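Local coordinates for cell wall binding protein cwp8 (Peptoclostridium difficile, PDB 5J6Q) that probably anchors itself to the bacterial cell wall through three CWB2 modules, as a component of the S-layer, at residues E24-D29 with N37-D42. Residues are numbered along the deposited sequence; the frame is centred on the assembly and turned at random.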
ATOM      1  N   GLU A  24      11.585 -15.722  37.887  1.00 58.40           N
ATOM      2  CA  GLU A  24      11.492 -16.559  39.083  1.00 65.20           C
ATOM      3  C   GLU A  24      12.240 -17.888  38.957  1.00 64.80           C
ATOM      4  O   GLU A  24      12.596 -18.458  39.996  1.00 62.72           O
ATOM      5  CB  GLU A  24      10.015 -16.752  39.449  1.00 65.40           C
ATOM      6  CG  GLU A  24       9.437 -15.439  39.962  1.00 64.43           C
ATOM      7  CD  GLU A  24      10.473 -14.663  40.808  1.00 70.41           C
ATOM      8  OE1 GLU A  24      11.154 -13.714  40.299  1.00 74.98           O
ATOM      9  OE2 GLU A  24      10.633 -15.008  41.968  1.00 74.59           O
ATOM     10  N   VAL A  25      12.533 -18.359  37.703  1.00 58.31           N
ATOM     11  CA  VAL A  25      13.212 -19.640  37.543  1.00 51.54           C
ATOM     12  C   VAL A  25      14.652 -19.581  38.056  1.00 49.81           C
ATOM     13  O   VAL A  25      15.510 -18.877  37.477  1.00 48.04           O
ATOM     14  CB  VAL A  25      13.134 -20.066  36.060  1.00 53.23           C
ATOM     15  CG1 VAL A  25      13.735 -21.450  35.896  1.00 59.85           C
ATOM     16  CG2 VAL A  25      11.670 -20.074  35.574  1.00 57.74           C
ATOM     17  N   LYS A  26      14.923 -20.309  39.145  1.00 46.84           N
ATOM     18  CA  LYS A  26      16.259 -20.333  39.723  1.00 53.80           C
ATOM     19  C   LYS A  26      16.804 -21.788  39.770  1.00 57.37           C
ATOM     20  O   LYS A  26      16.034 -22.751  39.592  1.00 56.39           O
ATOM     21  CB  LYS A  26      16.220 -19.774  41.157  1.00 57.30           C
ATOM     22  CG  LYS A  26      16.587 -18.293  41.215  1.00 67.74           C
ATOM     23  CD  LYS A  26      15.470 -17.381  40.845  1.00 73.87           C
ATOM     24  CE  LYS A  26      15.628 -16.027  41.538  1.00 78.82           C
ATOM     25  NZ  LYS A  26      14.301 -15.427  41.835  1.00 79.22           N
ATOM     26  N   PHE A  27      18.103 -21.918  40.018  1.00 56.25           N
ATOM     27  CA  PHE A  27      18.765 -23.196  40.122  1.00 61.73           C
ATOM     28  C   PHE A  27      18.507 -23.691  41.544  1.00 66.27           C
ATOM     29  O   PHE A  27      18.701 -22.909  42.473  1.00 65.90           O
ATOM     30  CB  PHE A  27      20.273 -23.045  39.930  1.00 61.93           C
ATOM     31  CG  PHE A  27      20.668 -22.839  38.494  1.00 63.09           C
ATOM     32  CD1 PHE A  27      21.134 -21.613  38.062  1.00 61.30           C
ATOM     33  CD2 PHE A  27      20.538 -23.865  37.566  1.00 57.45           C
ATOM     34  CE1 PHE A  27      21.467 -21.411  36.728  1.00 67.94           C
ATOM     35  CE2 PHE A  27      20.873 -23.653  36.228  1.00 63.01           C
ATOM     36  CZ  PHE A  27      21.335 -22.430  35.820  1.00 62.61           C
ATOM     37  N   GLU A  28      18.039 -24.939  41.697  1.00 70.79           N
ATOM     38  CA  GLU A  28      17.823 -25.523  43.007  1.00 75.16           C
ATOM     39  C   GLU A  28      19.064 -26.346  43.391  1.00 76.79           C
ATOM     40  O   GLU A  28      19.344 -26.546  44.563  1.00 79.25           O
ATOM     41  CB  GLU A  28      16.529 -26.329  42.958  1.00 79.22           C
ATOM     42  CG  GLU A  28      15.378 -25.401  42.599  1.00 90.29           C
ATOM     43  CD  GLU A  28      14.043 -26.102  42.485  1.00100.46           C
ATOM     44  OE1 GLU A  28      13.851 -26.883  41.522  1.00103.66           O
ATOM     45  OE2 GLU A  28      13.187 -25.857  43.354  1.00103.20           O
ATOM     46  N   ASP A  29      19.828 -26.799  42.392  1.00 79.52           N
ATOM     47  CA  ASP A  29      21.071 -27.553  42.615  1.00 83.81           C
ATOM     48  C   ASP A  29      22.066 -27.200  41.488  1.00 79.14           C
ATOM     49  O   ASP A  29      21.664 -27.117  40.335  1.00 77.87           O
ATOM     50  CB  ASP A  29      20.768 -29.070  42.638  1.00 86.98           C
ATOM     51  CG  ASP A  29      21.865 -29.936  43.237  1.00 97.30           C
ATOM     52  OD1 ASP A  29      21.532 -30.911  43.927  1.00104.26           O
ATOM     53  OD2 ASP A  29      23.056 -29.644  43.002  1.00104.69           O
ATOM     54  N   ASN A  37      20.137 -20.979  43.579  1.00 65.92           N
ATOM     55  CA  ASN A  37      19.259 -19.794  43.541  1.00 76.50           C
ATOM     56  C   ASN A  37      19.655 -18.742  42.494  1.00 74.56           C
ATOM     57  O   ASN A  37      18.945 -17.742  42.385  1.00 70.04           O
ATOM     58  CB  ASN A  37      19.151 -19.075  44.879  1.00 79.38           C
ATOM     59  CG  ASN A  37      17.764 -19.247  45.377  1.00 89.77           C
ATOM     60  OD1 ASN A  37      16.974 -18.306  45.306  1.00 93.26           O
ATOM     61  ND2 ASN A  37      17.374 -20.455  45.812  1.00 95.00           N
ATOM     62  N   ASP A  38      20.782 -18.922  41.749  1.00 69.48           N
ATOM     63  CA  ASP A  38      21.102 -17.975  40.682  1.00 62.27           C
ATOM     64  C   ASP A  38      19.912 -18.008  39.710  1.00 56.50           C
ATOM     65  O   ASP A  38      19.275 -19.100  39.592  1.00 52.95           O
ATOM     66  CB  ASP A  38      22.342 -18.452  39.927  1.00 63.43           C
ATOM     67  CG  ASP A  38      23.622 -17.895  40.463  1.00 73.05           C
ATOM     68  OD1 ASP A  38      23.580 -17.208  41.514  1.00 77.37           O
ATOM     69  OD2 ASP A  38      24.677 -18.144  39.843  1.00 79.20           O
ATOM     70  N   ARG A  39      19.559 -16.882  39.039  1.00 44.14           N
ATOM     71  CA  ARG A  39      18.509 -17.052  38.045  1.00 42.49           C
ATOM     72  C   ARG A  39      19.017 -17.938  36.874  1.00 46.53           C
ATOM     73  O   ARG A  39      20.218 -17.958  36.563  1.00 42.85           O
ATOM     74  CB  ARG A  39      18.036 -15.760  37.366  1.00 47.97           C
ATOM     75  CG  ARG A  39      17.677 -14.637  38.332  1.00 54.63           C
ATOM     76  CD  ARG A  39      17.909 -13.305  37.599  1.00 47.43           C
ATOM     77  NE  ARG A  39      17.172 -12.257  38.286  1.00 54.01           N
ATOM     78  CZ  ARG A  39      17.120 -10.971  37.945  1.00 59.20           C
ATOM     79  NH1 ARG A  39      16.415 -10.116  38.679  1.00 48.96           N
ATOM     80  NH2 ARG A  39      17.771 -10.528  36.856  1.00 48.43           N
ATOM     81  N   VAL A  40      18.083 -18.616  36.228  1.00 48.11           N
ATOM     82  CA  VAL A  40      18.466 -19.441  35.090  1.00 53.30           C
ATOM     83  C   VAL A  40      18.355 -18.613  33.805  1.00 49.36           C
ATOM     84  O   VAL A  40      18.962 -19.008  32.818  1.00 48.59           O
ATOM     85  CB  VAL A  40      17.710 -20.772  34.947  1.00 49.27           C
ATOM     86  CG1 VAL A  40      17.738 -21.795  36.102  1.00 48.58           C
ATOM     87  CG2 VAL A  40      16.719 -20.965  33.825  1.00 47.19           C
ATOM     88  N   TYR A  41      17.594 -17.508  33.797  1.00 43.41           N
ATOM     89  CA  TYR A  41      17.580 -16.687  32.594  1.00 43.57           C
ATOM     90  C   TYR A  41      18.405 -15.474  32.858  1.00 47.08           C
ATOM     91  O   TYR A  41      18.335 -14.885  33.953  1.00 47.94           O
ATOM     92  CB  TYR A  41      16.169 -16.303  32.154  1.00 43.22           C
ATOM     93  CG  TYR A  41      15.422 -17.544  31.729  1.00 51.19           C
ATOM     94  CD1 TYR A  41      14.403 -18.061  32.510  1.00 54.42           C
ATOM     95  CD2 TYR A  41      15.766 -18.217  30.558  1.00 54.96           C
ATOM     96  CE1 TYR A  41      13.728 -19.230  32.140  1.00 63.25           C
ATOM     97  CE2 TYR A  41      15.106 -19.384  30.175  1.00 67.77           C
ATOM     98  CZ  TYR A  41      14.092 -19.885  30.972  1.00 72.10           C
ATOM     99  OH  TYR A  41      13.452 -21.041  30.588  1.00 70.03           O
ATOM    100  N   ASP A  42      19.244 -15.127  31.863  1.00 45.58           N
ATOM    101  CA  ASP A  42      20.077 -13.968  31.934  1.00 40.42           C
ATOM    102  C   ASP A  42      19.231 -12.905  31.161  1.00 42.36           C
ATOM    103  O   ASP A  42      19.008 -12.992  29.937  1.00 40.87           O
ATOM    104  CB  ASP A  42      21.465 -14.278  31.288  1.00 45.55           C
ATOM    105  CG  ASP A  42      22.288 -13.021  31.184  1.00 52.79           C
ATOM    106  OD1 ASP A  42      21.836 -12.003  31.684  1.00 59.59           O
ATOM    107  OD2 ASP A  42      23.410 -13.060  30.575  1.00 51.80           O
TER
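Val-40 sits between three side chains, and its two methyls divide the work. CG1 stands over the face of the Phe-27 ring, 3.5 Å from the ring centroid and only 7° off the normal, a CH-pi contact; it is set there by a chi1 of -58°, which turns CG1 anti to the carbonyl carbon. CG2 meets Val-25 CG1 at 3.7 Å and also lies over the centre of the Tyr-41 ring, while Tyr-41 CE1 comes up to CB and CG2 of Val-25. At the rim of the Phe-27 ring, in its plane, is Asp-38 CB, 3.9 Å from CD1; the carboxylate of Asp-38 turns to the backbone N of Asn-35 instead. Lys-26 and Arg-39 run side by side and point the same way, with the Arg-39 guanidinium bound to Leu-50 O.

Three backbone hydrogen bonds run beside this packing. Val-40 N donates to Val-25 O at 2.9 Å. Phe-27 N donates to Asp-38 O at 3.1 Å. Beyond them, Asn-37 N reaches Phe-27 O at 2.6 Å. Val-85 of strand 84-86 also packs on Phe-27 and Val-40. The first two bonds enclose Lys-26 and Arg-39 as a single antiparallel, non-hydrogen-bonded beta bridge, closing the loop that joins helix 13-24 to strand 41-45, which lies between strands 68-75 and 48-49 in a mixed beta-sheet.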